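Local coordinates for protein beta 1-3 glucanase (PDB 5H4E) that is a family 64 glycoside hydrolase, a beta-1,3-glucanase that probably cleaves internal beta-1,3 bonds of glucans by hydrolysis, at residues P2-K5 against V9-Q12; L11-N16 against I26-V31; D232-Y237 against L271-K276; G287-G292 against A301-A306; H62-K65 against G70-N73. All blocks are in the same frame, centred on the assembly; numbering follows the deposited sequence.

Contact 1: residues P2-K5 against V9-Q12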
# COMPACT_ATOMS: atom_id res chain seq x y z
N PRO A 2 -20.72 -3.37 -15.21
CA PRO A 2 -20.91 -4.57 -14.39
C PRO A 2 -22.29 -4.60 -13.73
O PRO A 2 -22.95 -3.56 -13.64
CB PRO A 2 -19.79 -4.45 -13.33
CG PRO A 2 -19.27 -3.08 -13.44
CD PRO A 2 -19.52 -2.61 -14.83
N PRO A 3 -22.71 -5.78 -13.27
CA PRO A 3 -23.99 -5.92 -12.58
C PRO A 3 -24.01 -5.10 -11.30
O PRO A 3 -23.05 -5.13 -10.53
CB PRO A 3 -24.08 -7.42 -12.29
CG PRO A 3 -22.67 -7.89 -12.31
CD PRO A 3 -21.99 -7.06 -13.34
N LEU A 4 -25.10 -4.38 -11.07
CA LEU A 4 -25.20 -3.52 -9.90
C LEU A 4 -26.32 -3.96 -8.98
O LEU A 4 -27.30 -4.58 -9.41
CB LEU A 4 -25.41 -2.07 -10.33
CG LEU A 4 -24.38 -1.63 -11.38
CD1 LEU A 4 -24.79 -0.34 -12.04
CD2 LEU A 4 -22.99 -1.52 -10.75
N LYS A 5 -26.16 -3.65 -7.70
CA LYS A 5 -27.21 -3.91 -6.72
C LYS A 5 -27.45 -2.62 -5.99
O LYS A 5 -26.51 -1.97 -5.58
CB LYS A 5 -26.81 -5.01 -5.74
CG LYS A 5 -27.30 -6.37 -6.14
CD LYS A 5 -26.60 -7.48 -5.36
CE LYS A 5 -26.76 -7.32 -3.87
NZ LYS A 5 -26.45 -8.60 -3.17
N VAL A 9 -21.63 -1.32 -3.97
CA VAL A 9 -20.70 -0.99 -5.05
C VAL A 9 -20.21 -2.31 -5.65
O VAL A 9 -19.96 -3.28 -4.93
CB VAL A 9 -19.49 -0.16 -4.56
CG1 VAL A 9 -18.43 -0.04 -5.65
CG2 VAL A 9 -19.94 1.23 -4.10
N THR A 10 -20.11 -2.36 -6.97
CA THR A 10 -19.59 -3.56 -7.60
C THR A 10 -18.12 -3.36 -7.96
O THR A 10 -17.74 -2.31 -8.49
CB THR A 10 -20.40 -3.92 -8.86
OG1 THR A 10 -21.77 -4.13 -8.49
CG2 THR A 10 -19.85 -5.19 -9.53
N LEU A 11 -17.31 -4.37 -7.65
CA LEU A 11 -15.92 -4.42 -8.07
C LEU A 11 -15.76 -5.51 -9.14
O LEU A 11 -15.87 -6.70 -8.84
CB LEU A 11 -15.02 -4.69 -6.87
CG LEU A 11 -15.27 -3.76 -5.67
CD1 LEU A 11 -14.43 -4.20 -4.50
CD2 LEU A 11 -14.97 -2.30 -6.02
N GLN A 12 -15.51 -5.11 -10.38
CA GLN A 12 -15.45 -6.05 -11.49
C GLN A 12 -14.01 -6.42 -11.81
O GLN A 12 -13.21 -5.54 -12.10
CB GLN A 12 -16.12 -5.46 -12.73
CG GLN A 12 -15.97 -6.29 -14.00
CD GLN A 12 -16.86 -7.53 -13.96
OE1 GLN A 12 -18.08 -7.43 -13.85
NE2 GLN A 12 -16.24 -8.70 -14.02
O HOH W 1 -23.67 -2.75 -6.99
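Thr10 and Pro3 make the tightest join between the N-terminal segment 2-5 and strand residues 9-12: Thr10 OG1 donates a hydrogen bond to Pro3 O, 2.6 Å away. The donor lies in the carbonyl plane, at a C=O...donor angle of 150°. Pro2 and Pro3 bring rigid apolar rings to pack on the strand and its tyrosines, and having no N-H to pair they suit a segment that crosses the sheet without joining it. With OG1 beside the backbone N (chi1 -59°), Thr10 turns its hydroxyl to this oxygen and leaves the methyl CG2 to lie 3.9 Å from Pro2 CB. Pro2 CB also meets the side-chain oxygen of Gln12, 3.5 Å from OE1, while the CB and CG of the same proline rest on Gln12 CB. Gln12 is bent at chi2, and the nitrogen of its amide is held by Ser85 OG. Strand 9-16 lies inside a five-stranded mixed sheet, between strands 86-92 and 366-374, so segment 2-5 runs across a face of the sheet; Pro3 rests on Tyr86 and Tyr88, and Pro2 on Tyr368. Toward Lys5 the packing gives way to water. One water accepts from Lys5 N at 2.7 Å and donates to Thr10 OG1 at 2.8 Å, which makes the threonine hydroxyl both donor and acceptor. Leu4, largely exposed, brings only its CD2 methyl near that hydroxyl, at 3.7 Å from OG1. The long chain of Lys5 leads away from the strand; its ammonium group bonds to Asn46 O and makes cation-pi contacts with Phe8 and Tyr88.

Contact 2: residues L11-N16 against I26-V31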
# COMPACT_ATOMS: atom_id res chain seq x y z
N LEU A 11 -17.31 -4.37 -7.65
CA LEU A 11 -15.92 -4.42 -8.07
C LEU A 11 -15.76 -5.51 -9.14
O LEU A 11 -15.87 -6.70 -8.84
CB LEU A 11 -15.02 -4.69 -6.87
CG LEU A 11 -15.27 -3.76 -5.67
CD1 LEU A 11 -14.43 -4.20 -4.50
CD2 LEU A 11 -14.97 -2.30 -6.02
N GLN A 12 -15.51 -5.11 -10.38
CA GLN A 12 -15.45 -6.05 -11.49
C GLN A 12 -14.01 -6.42 -11.81
O GLN A 12 -13.21 -5.54 -12.10
CB GLN A 12 -16.12 -5.46 -12.73
CG GLN A 12 -15.97 -6.29 -14.00
CD GLN A 12 -16.86 -7.53 -13.96
OE1 GLN A 12 -18.08 -7.43 -13.85
NE2 GLN A 12 -16.24 -8.70 -14.02
N VAL A 13 -13.66 -7.71 -11.74
CA VAL A 13 -12.32 -8.12 -12.17
C VAL A 13 -12.31 -8.23 -13.69
O VAL A 13 -13.21 -8.84 -14.28
CB VAL A 13 -11.87 -9.47 -11.54
CG1 VAL A 13 -10.45 -9.82 -11.99
CG2 VAL A 13 -11.92 -9.39 -10.01
N LYS A 14 -11.31 -7.62 -14.32
CA LYS A 14 -11.12 -7.76 -15.76
C LYS A 14 -9.77 -8.42 -16.08
O LYS A 14 -8.71 -7.94 -15.67
CB LYS A 14 -11.21 -6.39 -16.45
CG LYS A 14 -11.07 -6.45 -17.96
CD LYS A 14 -12.33 -6.96 -18.63
CE LYS A 14 -12.14 -7.02 -20.14
NZ LYS A 14 -11.40 -5.82 -20.63
N ASN A 15 -9.83 -9.52 -16.83
CA ASN A 15 -8.65 -10.30 -17.19
C ASN A 15 -7.91 -9.69 -18.38
O ASN A 15 -8.36 -9.81 -19.53
CB ASN A 15 -9.08 -11.74 -17.48
CG ASN A 15 -7.92 -12.69 -17.75
OD1 ASN A 15 -6.77 -12.28 -17.93
ND2 ASN A 15 -8.22 -13.98 -17.80
N ASN A 16 -6.78 -9.04 -18.11
CA ASN A 16 -5.98 -8.44 -19.19
C ASN A 16 -4.61 -9.12 -19.32
O ASN A 16 -3.63 -8.48 -19.70
CB ASN A 16 -5.79 -6.94 -18.95
CG ASN A 16 -7.10 -6.18 -19.04
OD1 ASN A 16 -7.96 -6.48 -19.87
ND2 ASN A 16 -7.27 -5.19 -18.17
N ILE A 26 -7.86 -17.28 -12.09
CA ILE A 26 -7.78 -16.05 -11.31
C ILE A 26 -8.67 -16.17 -10.09
O ILE A 26 -9.84 -16.53 -10.22
CB ILE A 26 -8.18 -14.84 -12.16
CG1 ILE A 26 -7.22 -14.69 -13.35
CG2 ILE A 26 -8.19 -13.56 -11.32
CD1 ILE A 26 -7.66 -13.62 -14.35
N TYR A 27 -8.13 -15.89 -8.91
CA TYR A 27 -8.88 -16.03 -7.67
C TYR A 27 -9.00 -14.71 -6.93
O TYR A 27 -8.01 -14.01 -6.79
CB TYR A 27 -8.21 -17.04 -6.76
CG TYR A 27 -8.09 -18.43 -7.35
CD1 TYR A 27 -8.92 -19.46 -6.93
CD2 TYR A 27 -7.13 -18.71 -8.32
CE1 TYR A 27 -8.82 -20.73 -7.45
CE2 TYR A 27 -7.01 -20.00 -8.86
CZ TYR A 27 -7.86 -21.00 -8.41
OH TYR A 27 -7.77 -22.29 -8.92
N TRP A 28 -10.19 -14.38 -6.43
CA TRP A 28 -10.30 -13.19 -5.59
C TRP A 28 -10.96 -13.47 -4.24
O TRP A 28 -11.78 -14.39 -4.11
CB TRP A 28 -11.08 -12.09 -6.32
CG TRP A 28 -12.51 -12.44 -6.58
CD1 TRP A 28 -13.02 -13.04 -7.70
CD2 TRP A 28 -13.62 -12.21 -5.71
NE1 TRP A 28 -14.38 -13.18 -7.57
CE2 TRP A 28 -14.77 -12.69 -6.36
CE3 TRP A 28 -13.75 -11.63 -4.44
CZ2 TRP A 28 -16.03 -12.62 -5.79
CZ3 TRP A 28 -15.01 -11.57 -3.88
CH2 TRP A 28 -16.13 -12.05 -4.55
N ALA A 29 -10.57 -12.67 -3.25
CA ALA A 29 -11.19 -12.67 -1.93
C ALA A 29 -11.14 -11.24 -1.40
O ALA A 29 -10.17 -10.53 -1.64
CB ALA A 29 -10.46 -13.62 -0.98
N ILE A 30 -12.19 -10.81 -0.70
CA ILE A 30 -12.15 -9.50 -0.03
C ILE A 30 -12.22 -9.70 1.48
O ILE A 30 -13.16 -10.31 1.98
CB ILE A 30 -13.30 -8.59 -0.46
CG1 ILE A 30 -13.25 -8.35 -1.97
CG2 ILE A 30 -13.24 -7.26 0.28
CD1 ILE A 30 -14.47 -7.58 -2.50
N VAL A 31 -11.24 -9.15 2.19
CA VAL A 31 -11.22 -9.22 3.63
C VAL A 31 -11.14 -7.81 4.19
O VAL A 31 -10.54 -6.92 3.58
CB VAL A 31 -10.03 -10.07 4.13
CG1 VAL A 31 -10.21 -11.50 3.67
CG2 VAL A 31 -8.71 -9.51 3.61
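Leu11 and Ile30 touch through the ends of their chains, CD1 of one 3.9 Å from CD1 of the other, and open a row of apolar contacts between two strands. Each holds its CG or CG1 beside the backbone N (Leu11 chi1 -51°, Ile30 chi1 -59°) and is extended beyond it, so that the terminal methyls span the gap. Further along, Val13 spreads its two branches: CG1 approaches Ile26 CG2 at 4.4 Å, and CG2 lies obliquely to the Trp28 indole, 4.5 Å from CD1. Branched and aromatic residues suit this place, since the strand axes are 9.8 Å apart and only side chains can fill the interval.

An amide-methyl contact closes the row. Ile26 CD1 sits over the flat face of the Asn15 amide, 3.5 Å from ND2 and equally close to CG.

Polar bonds serve the two strands separately. The Asn15 amide is bonded within the connection that follows its strand, with OD1 bonded to Thr17 OG1 and ND2 to Tyr21 O and Asn23 OD1, which orients the face that Ile26 covers. Gln12, on the other side of its strand, directs NE2 to Val13 O at 3.0 Å in a nearly straight bond that lies in its own amide plane. Trp28 NE1 is satisfied by Gln84 O.

The strands run at 158°, nearly antiparallel, but belong to different sheets: 9-16 lies between 86-92 and 366-374, and 26-33 pairs with 95-101, whose Met97 and Ile99 join this buried layer of a beta sandwich.

Contact 3: residues D232-Y237 against L271-K276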
# COMPACT_ATOMS: atom_id res chain seq x y z
N ASP A 232 22.28 15.11 8.00
CA ASP A 232 22.47 16.45 7.43
C ASP A 232 21.24 17.31 7.68
O ASP A 232 21.35 18.47 8.08
CB ASP A 232 22.75 16.40 5.92
CG ASP A 232 24.11 15.84 5.60
OD1 ASP A 232 24.97 15.81 6.50
OD2 ASP A 232 24.32 15.46 4.43
N VAL A 233 20.08 16.71 7.43
CA VAL A 233 18.81 17.41 7.55
C VAL A 233 18.51 17.82 8.99
O VAL A 233 18.13 18.96 9.26
CB VAL A 233 17.64 16.55 6.98
CG1 VAL A 233 16.29 17.10 7.42
CG2 VAL A 233 17.73 16.49 5.46
N TYR A 234 18.69 16.89 9.93
CA TYR A 234 18.51 17.26 11.34
C TYR A 234 19.53 18.31 11.84
O TYR A 234 19.20 19.17 12.65
CB TYR A 234 18.55 16.01 12.22
CG TYR A 234 17.18 15.44 12.45
CD1 TYR A 234 16.36 15.09 11.38
CD2 TYR A 234 16.69 15.27 13.74
CE1 TYR A 234 15.08 14.56 11.60
CE2 TYR A 234 15.42 14.75 13.96
CZ TYR A 234 14.62 14.40 12.90
OH TYR A 234 13.37 13.88 13.14
N SER A 235 20.75 18.24 11.33
CA SER A 235 21.80 19.20 11.67
C SER A 235 21.44 20.58 11.12
O SER A 235 21.54 21.60 11.82
CB SER A 235 23.15 18.72 11.14
OG SER A 235 24.19 19.66 11.38
N TYR A 236 21.01 20.60 9.87
CA TYR A 236 20.61 21.83 9.20
C TYR A 236 19.47 22.53 9.94
O TYR A 236 19.56 23.72 10.23
CB TYR A 236 20.21 21.54 7.75
CG TYR A 236 19.90 22.78 6.95
CD1 TYR A 236 20.94 23.55 6.42
CD2 TYR A 236 18.59 23.20 6.74
CE1 TYR A 236 20.67 24.71 5.69
CE2 TYR A 236 18.31 24.36 6.01
CZ TYR A 236 19.35 25.10 5.49
OH TYR A 236 19.07 26.25 4.78
N TYR A 237 18.40 21.79 10.26
CA TYR A 237 17.20 22.38 10.83
C TYR A 237 17.31 22.61 12.34
O TYR A 237 16.36 23.05 12.98
CB TYR A 237 15.97 21.50 10.50
CG TYR A 237 15.47 21.71 9.07
CD1 TYR A 237 15.21 22.99 8.59
CD2 TYR A 237 15.34 20.64 8.18
CE1 TYR A 237 14.79 23.20 7.29
CE2 TYR A 237 14.91 20.84 6.87
CZ TYR A 237 14.63 22.13 6.43
OH TYR A 237 14.22 22.36 5.14
N LEU A 271 4.33 20.76 18.63
CA LEU A 271 3.98 19.60 17.82
C LEU A 271 5.26 18.82 17.51
O LEU A 271 6.17 19.35 16.87
CB LEU A 271 3.25 20.03 16.56
CG LEU A 271 1.98 20.86 16.77
CD1 LEU A 271 1.55 21.53 15.49
CD2 LEU A 271 0.84 19.98 17.31
N TYR A 272 5.32 17.57 17.95
CA TYR A 272 6.57 16.82 17.96
C TYR A 272 6.67 15.63 17.01
O TYR A 272 5.75 14.82 16.93
CB TYR A 272 6.85 16.30 19.37
CG TYR A 272 7.36 17.35 20.32
CD1 TYR A 272 8.70 17.38 20.68
CD2 TYR A 272 6.51 18.30 20.85
CE1 TYR A 272 9.18 18.33 21.54
CE2 TYR A 272 6.98 19.26 21.72
CZ TYR A 272 8.32 19.27 22.05
OH TYR A 272 8.80 20.23 22.91
N ILE A 273 7.81 15.53 16.33
CA ILE A 273 8.33 14.23 15.94
C ILE A 273 9.36 13.87 17.01
O ILE A 273 10.37 14.54 17.16
CB ILE A 273 8.97 14.21 14.54
CG1 ILE A 273 8.03 14.75 13.48
CG2 ILE A 273 9.41 12.81 14.18
CD1 ILE A 273 8.61 14.68 12.09
N HIS A 274 9.08 12.82 17.77
CA HIS A 274 9.97 12.41 18.85
C HIS A 274 11.13 11.55 18.37
O HIS A 274 11.00 10.35 18.20
CB HIS A 274 9.17 11.68 19.93
CG HIS A 274 8.13 12.54 20.56
ND1 HIS A 274 8.41 13.40 21.60
CD2 HIS A 274 6.81 12.69 20.29
CE1 HIS A 274 7.30 14.05 21.94
NE2 HIS A 274 6.32 13.63 21.16
N GLY A 275 12.28 12.18 18.14
CA GLY A 275 13.47 11.46 17.75
C GLY A 275 13.89 11.70 16.31
O GLY A 275 13.24 12.42 15.55
N LYS A 276 15.02 11.10 15.97
CA LYS A 276 15.57 11.15 14.62
C LYS A 276 15.35 9.80 13.94
O LYS A 276 15.70 8.76 14.50
CB LYS A 276 17.06 11.50 14.68
CG LYS A 276 17.75 11.43 13.34
CD LYS A 276 19.16 12.00 13.40
CE LYS A 276 20.08 11.12 14.21
NZ LYS A 276 21.45 11.71 14.25
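Tyr234 presents the face of its ring to Lys276, whose side chain runs over it in the opposite direction to the tyrosine. Lys276 CG stands 4.0 Å from the ring centroid and 10° off the ring normal, a CH-pi contact almost over the middle. CB lies over the CE2 side, at 3.7 Å from Tyr234 CE2, and CD passes toward CG of the ring. The lysine can lie so because its CG is anti to the backbone N (chi1 174°) and the chain stays extended until it bends at chi3. Near the ring plane, the phenol meets the backbone instead: Tyr234 OH donates to Gly275 O over 2.8 Å, on a lone pair in the carbonyl plane. Gly275 suits its place because its backbone angles (phi 110°) would force a side chain against the preceding carbonyl.

The ring thus spans from helix 227-236 to the turn after strand 271-273, with Phe260 edge-to-face to it and Ile273 CG2 close to the hydroxyl. Tyrosine is apt here, joining a flat apolar surface to one polar end. Lysine meets the ring through its CH groups, probably by dispersion with some CH-pi polarisation, while its charge continues past the ring to Asn231 OD1.

Contact 4: residues G287-G292 against A301-A306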
# COMPACT_ATOMS: atom_id res chain seq x y z
N GLY A 287 7.27 3.62 13.31
CA GLY A 287 8.14 4.08 14.38
C GLY A 287 7.79 5.49 14.84
O GLY A 287 6.64 5.75 15.20
N ILE A 288 8.75 6.40 14.78
CA ILE A 288 8.51 7.77 15.23
C ILE A 288 7.53 8.51 14.32
O ILE A 288 6.94 9.51 14.72
CB ILE A 288 9.83 8.58 15.36
CG1 ILE A 288 10.43 8.93 13.99
CG2 ILE A 288 10.84 7.82 16.19
CD1 ILE A 288 11.73 9.75 14.11
N PHE A 289 7.33 7.98 13.11
CA PHE A 289 6.35 8.56 12.19
C PHE A 289 4.93 8.08 12.51
O PHE A 289 3.96 8.52 11.87
CB PHE A 289 6.73 8.22 10.74
CG PHE A 289 7.97 8.94 10.25
CD1 PHE A 289 8.07 10.32 10.38
CD2 PHE A 289 9.02 8.24 9.68
CE1 PHE A 289 9.20 11.00 9.93
CE2 PHE A 289 10.15 8.90 9.22
CZ PHE A 289 10.25 10.29 9.35
N ASP A 290 4.80 7.19 13.49
CA ASP A 290 3.49 6.75 13.98
C ASP A 290 3.04 7.56 15.19
O ASP A 290 3.87 8.04 15.96
CB ASP A 290 3.50 5.27 14.38
CG ASP A 290 3.48 4.34 13.18
OD1 ASP A 290 2.99 4.77 12.11
OD2 ASP A 290 3.93 3.18 13.32
N GLY A 291 1.73 7.70 15.35
CA GLY A 291 1.16 8.27 16.56
C GLY A 291 1.04 9.78 16.53
O GLY A 291 1.46 10.43 15.57
N GLY A 292 0.45 10.33 17.59
CA GLY A 292 0.35 11.77 17.76
C GLY A 292 -1.05 12.30 17.48
O GLY A 292 -1.91 11.56 17.01
N ALA A 301 3.61 12.72 8.18
CA ALA A 301 3.36 12.25 6.82
C ALA A 301 4.18 13.07 5.82
O ALA A 301 4.82 12.54 4.90
CB ALA A 301 1.88 12.33 6.49
N GLN A 302 4.15 14.39 5.99
CA GLN A 302 4.87 15.27 5.09
C GLN A 302 6.37 15.07 5.20
O GLN A 302 7.07 15.03 4.19
CB GLN A 302 4.51 16.72 5.39
CG GLN A 302 3.08 17.04 5.09
CD GLN A 302 2.90 17.53 3.67
OE1 GLN A 302 3.88 17.66 2.92
NE2 GLN A 302 1.66 17.82 3.29
N VAL A 303 6.87 14.93 6.42
CA VAL A 303 8.31 14.79 6.63
C VAL A 303 8.79 13.44 6.09
O VAL A 303 9.80 13.35 5.38
CB VAL A 303 8.66 14.95 8.14
CG1 VAL A 303 10.09 14.53 8.41
CG2 VAL A 303 8.43 16.42 8.58
N CYS A 304 8.04 12.38 6.37
CA CYS A 304 8.41 11.08 5.83
C CYS A 304 8.46 11.10 4.29
O CYS A 304 9.42 10.64 3.67
CB CYS A 304 7.44 10.01 6.31
SG CYS A 304 7.85 8.35 5.75
N ALA A 305 7.40 11.63 3.68
CA ALA A 305 7.33 11.71 2.23
C ALA A 305 8.48 12.55 1.68
O ALA A 305 9.05 12.22 0.65
CB ALA A 305 5.99 12.28 1.78
N ALA A 306 8.83 13.62 2.39
CA ALA A 306 9.89 14.51 1.89
C ALA A 306 11.27 13.82 1.96
O ALA A 306 12.13 14.03 1.09
CB ALA A 306 9.90 15.83 2.66
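Phe289 and Cys304 meet because their torsions and the helix backbone aim them at each other. The phenyl ring of Phe289 leaves with CG beside the backbone N (chi1 -71°) and extends from the loop to the helix. The helix backbone puts Cys304 CB over the ring centre, and a chi1 of -178°, with SG anti to its own N, then brings the sulfur over the same face, off centre. Cys304 CB is 3.9 Å from the centroid of the Phe289 ring and only 1° off its normal, a CH-pi contact centred on the face. The sulfur is displaced to one side: SG is 4.4 Å from the same centroid, and 4.1 Å from Phe289 CD2. Val303, one residue earlier on the helix, works on a different part of the ring, its CG1 lying 3.9 Å from Phe289 CE1 at the edge and near the ring plane. The short cysteine lets the ring lie close to the helix backbone, with Cys304 N 4.0 Å from Phe289 CE1, and its polarisable sulfur suits an aromatic face.

Phe289 ends a short 3-10 segment, whose turn is held by Asp290 N bonding to Gly287 O at 2.9 Å. Lys300, on the helix, reaches back to the carbonyl oxygens of Asp290 and Gly291. Gly287, Gly291 and Gly292 all have positive phi, which glycine adopts easily, and let the chain turn before helix 294-309 begins. The result is a loop folded back over the helix that follows it, joined by a buried cysteine sulfur-aromatic contact.

Contact 5: residues H62-K65 against G70-N73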
# COMPACT_ATOMS: atom_id res chain seq x y z
N HIS A 62 -11.25 -26.31 2.78
CA HIS A 62 -10.11 -25.50 3.22
C HIS A 62 -8.86 -25.88 2.44
O HIS A 62 -8.84 -26.88 1.71
CB HIS A 62 -9.85 -25.66 4.71
CG HIS A 62 -9.36 -27.02 5.11
ND1 HIS A 62 -8.09 -27.48 4.81
CD2 HIS A 62 -9.95 -28.02 5.82
CE1 HIS A 62 -7.94 -28.71 5.29
NE2 HIS A 62 -9.05 -29.05 5.91
N LEU A 63 -7.82 -25.06 2.59
CA LEU A 63 -6.58 -25.29 1.88
C LEU A 63 -5.58 -25.93 2.82
O LEU A 63 -5.65 -25.76 4.03
CB LEU A 63 -6.03 -23.96 1.33
CG LEU A 63 -6.92 -23.22 0.32
CD1 LEU A 63 -6.39 -21.79 0.04
CD2 LEU A 63 -7.01 -24.01 -0.98
N THR A 64 -4.64 -26.68 2.25
CA THR A 64 -3.56 -27.25 3.04
C THR A 64 -2.24 -27.06 2.30
O THR A 64 -2.18 -27.15 1.07
CB THR A 64 -3.80 -28.74 3.31
OG1 THR A 64 -5.11 -28.91 3.85
CG2 THR A 64 -2.78 -29.28 4.31
N LYS A 65 -1.19 -26.76 3.05
CA LYS A 65 0.12 -26.54 2.45
C LYS A 65 1.24 -27.04 3.36
O LYS A 65 1.20 -26.83 4.58
CB LYS A 65 0.31 -25.04 2.15
CG LYS A 65 1.70 -24.66 1.65
CD LYS A 65 1.93 -25.06 0.20
CE LYS A 65 3.28 -24.53 -0.30
NZ LYS A 65 3.72 -25.21 -1.57
N GLY A 70 6.45 -27.11 8.45
CA GLY A 70 5.37 -28.02 8.79
C GLY A 70 4.22 -28.04 7.79
O GLY A 70 4.32 -27.46 6.71
N THR A 71 3.13 -28.72 8.16
CA THR A 71 1.92 -28.81 7.34
C THR A 71 0.74 -28.12 8.05
O THR A 71 0.48 -28.39 9.23
CB THR A 71 1.58 -30.28 7.03
OG1 THR A 71 2.66 -30.87 6.31
CG2 THR A 71 0.29 -30.40 6.20
N PHE A 72 0.04 -27.23 7.35
CA PHE A 72 -1.05 -26.47 7.97
C PHE A 72 -2.31 -26.35 7.10
O PHE A 72 -2.24 -26.48 5.88
CB PHE A 72 -0.58 -25.06 8.35
CG PHE A 72 0.83 -25.01 8.87
CD1 PHE A 72 1.10 -25.18 10.22
CD2 PHE A 72 1.90 -24.76 8.00
CE1 PHE A 72 2.41 -25.13 10.70
CE2 PHE A 72 3.20 -24.70 8.48
CZ PHE A 72 3.46 -24.88 9.83
N ASN A 73 -3.44 -26.08 7.76
CA ASN A 73 -4.71 -25.81 7.09
C ASN A 73 -5.03 -24.31 7.07
O ASN A 73 -4.78 -23.61 8.05
CB ASN A 73 -5.87 -26.53 7.79
CG ASN A 73 -5.86 -28.04 7.55
OD1 ASN A 73 -5.13 -28.55 6.70
ND2 ASN A 73 -6.69 -28.75 8.31
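Asn73 OD1 meets the hydroxyl of Thr64 and the ring of His62, both on one side of its amide plane. Thr64 OG1 donates to it over 2.9 Å, from above the carbonyl plane rather than on a lone pair, and His62 CE1 comes within 3.1 Å. The setting is a beta hairpin, strands 63-67 and 70-74, with axes 171° apart. Thr64 and Asn73 form a non-hydrogen-bonded antiparallel pair, and their side chains lie alongside each other, pointing the same way. Lys65 with Phe72 is a hydrogen-bonded pair: Lys65 N to Phe72 O and Phe72 N to Lys65 O are both 3.0 Å.

His62 turns its ring over Asn73 by placing CG between the backbone N and the carbonyl carbon (chi1 67°). Asn73 CB then stands 4.1 Å from the ring centroid over one face, with ring and amide planes 37° apart. The bond from His62 ND1 to Leu63 O steadies the ring, though it reaches that oxygen from above the carbonyl plane. Thr64 OG1 at OD1 and Asp58 OD1 at ND2 fix the Asn73 amide. Asparagine suits the place because one group can accept from the threonine and donate to the aspartate. On the same face as Thr64, the methyl CG2 of Thr71 lies 3.8 Å from Thr64 CG2. Beside the bonded pair, Thr64 CA points its hydrogen at Phe72 O, with 3.2 Å between the carbon and the oxygen.

Along the chain the order is contact 1, contact 2, contact 5, contact 3, contact 4. Contacts 1 and 2 share Leu11 and Gln12 on strand 9-16, one covering a face of the mixed sheet and the other joining that sheet to the antiparallel sheet that contains strand 26-33; their centres are 12 Å apart. Contact 5 is a separate surface hairpin, its centre 23 Å from that of contact 2. Contacts 3 and 4 lie across the chain's centre from the first two, 11 Å from each other, and touch where Ile288 packs on residues 273-276. This separation of a beta sandwich from a mixed alpha/beta part is consistent with the two-lobed architecture of family 64 glucanases.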